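PDB 6IVH: segregation and condensation protein A, which probably serves as the kleisin subunit of an archaeal Smc-based condensin that helps organise and segregate chromosomes, here represented by its N-terminal domain. Local coordinates for residues D30-T35 with S68-Y73. Sequence-based numbering, arbitrary orientation.
Sequences DIVDLT and SEALLY
Ile31 and Val32 meet Ala70 and Leu71 through aliphatic groups alone, and the two flat groups, Tyr73 and Asp30, stand off this patch, each within its own segment. The contact is an antiparallel helix pair in the N-terminal kleisin domain. The Tyr73 ring carries Leu72 CB on one face, 4.1 Å above the ring plane and over its centre. Asp30 is the N-cap residue of helix 31-47. Its OD1 accepts the capping bond from Val32 N at 3.2 Å, on the anti side and 34° out of the carboxylate plane. The same OD1 forms a salt bridge with Arg103, which ties the helix start to the chain next to strand 104-105.

The start of helix 31-47 packs on the end of helix 54-72. The N-to-C directions of the short helical segments make an angle of 148°, and their axes approach to 9.6 Å. Ala70 is the small residue at the interface. Its CB lies 3.5 Å from Ile31 CG2. About two turns earlier on helix 54-72, Leu63 also touches Ile31. In Val32, chi1 of 177° sets CG1 anti to N and CG2 anti to the carbonyl carbon. This brings CG2 to Ala70 CB at 4.0 Å. The Val32 and Leu71 side chains cross at about a right angle. Val32 CG2 sits 3.8 Å from Leu71 CG, and Val32 CG1 lies 4.1 Å from Leu71 CD1.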
ATOM      1  N   ASP A  30       9.217   3.542  -3.174  1.00 62.31           N
ATOM      2  CA  ASP A  30       9.812   2.211  -3.242  1.00 57.70           C
ATOM      3  C   ASP A  30       8.782   1.210  -2.731  1.00 53.60           C
ATOM      4  O   ASP A  30       8.491   1.169  -1.531  1.00 56.03           O
ATOM      5  CB  ASP A  30      11.102   2.152  -2.425  1.00 56.21           C
ATOM      6  CG  ASP A  30      11.940   0.920  -2.738  1.00 58.10           C
ATOM      7  OD1 ASP A  30      11.372  -0.101  -3.177  1.00 53.69           O
ATOM      8  OD2 ASP A  30      13.174   0.978  -2.544  1.00 61.40           O
ATOM      9  N   ILE A  31       8.232   0.400  -3.642  1.00 49.23           N
ATOM     10  CA  ILE A  31       7.135  -0.497  -3.280  1.00 48.64           C
ATOM     11  C   ILE A  31       7.591  -1.537  -2.263  1.00 52.41           C
ATOM     12  O   ILE A  31       6.784  -2.035  -1.467  1.00 50.10           O
ATOM     13  CB  ILE A  31       6.540  -1.158  -4.542  1.00 48.59           C
ATOM     14  CG1 ILE A  31       5.233  -1.879  -4.211  1.00 45.03           C
ATOM     15  CG2 ILE A  31       7.523  -2.134  -5.156  1.00 48.85           C
ATOM     16  CD1 ILE A  31       4.164  -0.971  -3.658  1.00 49.65           C
ATOM     17  N   VAL A  32       8.882  -1.877  -2.261  1.00 50.86           N
ATOM     18  CA  VAL A  32       9.406  -2.793  -1.254  1.00 46.68           C
ATOM     19  C   VAL A  32       9.471  -2.102   0.102  1.00 48.88           C
ATOM     20  O   VAL A  32       9.064  -2.664   1.126  1.00 52.40           O
ATOM     21  CB  VAL A  32      10.783  -3.330  -1.684  1.00 55.47           C
ATOM     22  CG1 VAL A  32      11.369  -4.226  -0.604  1.00 52.57           C
ATOM     23  CG2 VAL A  32      10.670  -4.082  -3.003  1.00 51.56           C
ATOM     24  N   ASP A  33       9.973  -0.867   0.128  1.00 52.64           N
ATOM     25  CA  ASP A  33      10.042  -0.127   1.382  1.00 51.40           C
ATOM     26  C   ASP A  33       8.669   0.368   1.818  1.00 49.81           C
ATOM     27  O   ASP A  33       8.413   0.501   3.019  1.00 47.35           O
ATOM     28  CB  ASP A  33      11.013   1.046   1.244  1.00 58.19           C
ATOM     29  CG  ASP A  33      12.406   0.602   0.838  1.00 66.66           C
ATOM     30  OD1 ASP A  33      12.744  -0.581   1.060  1.00 65.90           O
ATOM     31  OD2 ASP A  33      13.164   1.438   0.301  1.00 67.97           O
ATOM     32  N   LEU A  34       7.775   0.638   0.862  1.00 52.48           N
ATOM     33  CA  LEU A  34       6.441   1.125   1.200  1.00 42.08           C
ATOM     34  C   LEU A  34       5.591   0.041   1.851  1.00 41.60           C
ATOM     35  O   LEU A  34       4.738   0.349   2.692  1.00 42.45           O
ATOM     36  CB  LEU A  34       5.749   1.662  -0.055  1.00 40.09           C
ATOM     37  CG  LEU A  34       4.362   2.317   0.035  1.00 36.53           C
ATOM     38  CD1 LEU A  34       3.223   1.299  -0.023  1.00 29.35           C
ATOM     39  CD2 LEU A  34       4.252   3.178   1.283  1.00 35.67           C
ATOM     40  N   THR A  35       5.805  -1.222   1.477  1.00 41.24           N
ATOM     41  CA  THR A  35       4.929  -2.294   1.941  1.00 42.29           C
ATOM     42  C   THR A  35       4.989  -2.447   3.457  1.00 35.14           C
ATOM     43  O   THR A  35       3.951  -2.521   4.125  1.00 36.80           O
ATOM     44  CB  THR A  35       5.296  -3.606   1.249  1.00 43.32           C
ATOM     45  OG1 THR A  35       5.158  -3.446  -0.169  1.00 43.73           O
ATOM     46  CG2 THR A  35       4.380  -4.728   1.718  1.00 39.05           C
ATOM     47  N   SER A  68       7.157  -8.442  -3.543  1.00 47.19           N
ATOM     48  CA  SER A  68       7.859  -9.683  -3.845  1.00 47.24           C
ATOM     49  C   SER A  68       8.254  -9.735  -5.314  1.00 50.12           C
ATOM     50  O   SER A  68       9.387 -10.097  -5.653  1.00 55.23           O
ATOM     51  CB  SER A  68       6.991 -10.887  -3.479  1.00 43.09           C
ATOM     52  OG  SER A  68       6.775 -10.967  -2.081  1.00 44.58           O
ATOM     53  N   GLU A  69       7.326  -9.376  -6.204  1.00 46.77           N
ATOM     54  CA  GLU A  69       7.640  -9.357  -7.627  1.00 50.11           C
ATOM     55  C   GLU A  69       8.664  -8.275  -7.948  1.00 52.42           C
ATOM     56  O   GLU A  69       9.527  -8.467  -8.812  1.00 54.16           O
ATOM     57  CB  GLU A  69       6.362  -9.158  -8.440  1.00 49.61           C
ATOM     58  CG  GLU A  69       5.264 -10.155  -8.104  1.00 49.83           C
ATOM     59  CD  GLU A  69       3.964  -9.865  -8.831  1.00 63.43           C
ATOM     60  OE1 GLU A  69       3.458 -10.771  -9.528  1.00 65.37           O
ATOM     61  OE2 GLU A  69       3.448  -8.733  -8.705  1.00 57.20           O
ATOM     62  N   ALA A  70       8.592  -7.135  -7.259  1.00 49.42           N
ATOM     63  CA  ALA A  70       9.588  -6.088  -7.467  1.00 52.98           C
ATOM     64  C   ALA A  70      10.985  -6.580  -7.118  1.00 59.73           C
ATOM     65  O   ALA A  70      11.955  -6.267  -7.819  1.00 65.77           O
ATOM     66  CB  ALA A  70       9.235  -4.852  -6.641  1.00 43.08           C
ATOM     67  N   LEU A  71      11.110  -7.354  -6.038  1.00 53.74           N
ATOM     68  CA  LEU A  71      12.410  -7.901  -5.669  1.00 54.88           C
ATOM     69  C   LEU A  71      12.866  -8.975  -6.646  1.00 58.43           C
ATOM     70  O   LEU A  71      14.069  -9.108  -6.901  1.00 62.52           O
ATOM     71  CB  LEU A  71      12.360  -8.467  -4.253  1.00 51.02           C
ATOM     72  CG  LEU A  71      12.408  -7.439  -3.126  1.00 47.81           C
ATOM     73  CD1 LEU A  71      11.919  -8.070  -1.841  1.00 45.68           C
ATOM     74  CD2 LEU A  71      13.818  -6.897  -2.960  1.00 47.08           C
ATOM     75  N   LEU A  72      11.931  -9.751  -7.195  1.00 57.82           N
ATOM     76  CA  LEU A  72      12.285 -10.792  -8.150  1.00 57.07           C
ATOM     77  C   LEU A  72      12.533 -10.248  -9.550  1.00 63.09           C
ATOM     78  O   LEU A  72      13.180 -10.924 -10.356  1.00 63.43           O
ATOM     79  CB  LEU A  72      11.186 -11.856  -8.198  1.00 54.73           C
ATOM     80  CG  LEU A  72      10.951 -12.662  -6.918  1.00 48.36           C
ATOM     81  CD1 LEU A  72       9.799 -13.634  -7.101  1.00 39.63           C
ATOM     82  CD2 LEU A  72      12.215 -13.398  -6.502  1.00 44.01           C
ATOM     83  N   TYR A  73      12.040  -9.047  -9.857  1.00 66.86           N
ATOM     84  CA  TYR A  73      12.193  -8.434 -11.178  1.00 68.64           C
ATOM     85  C   TYR A  73      12.711  -7.011 -10.978  1.00 68.61           C
ATOM     86  O   TYR A  73      11.923  -6.075 -10.815  1.00 64.08           O
ATOM     87  CB  TYR A  73      10.874  -8.461 -11.950  1.00 62.03           C
ATOM     88  CG  TYR A  73      10.159  -9.794 -11.880  1.00 66.92           C
ATOM     89  CD1 TYR A  73      10.745 -10.949 -12.381  1.00 71.43           C
ATOM     90  CD2 TYR A  73       8.892  -9.897 -11.318  1.00 68.97           C
ATOM     91  CE1 TYR A  73      10.095 -12.170 -12.315  1.00 69.78           C
ATOM     92  CE2 TYR A  73       8.234 -11.113 -11.246  1.00 72.92           C
ATOM     93  CZ  TYR A  73       8.840 -12.245 -11.748  1.00 73.76           C
ATOM     94  OH  TYR A  73       8.187 -13.455 -11.683  1.00 74.83           O
TER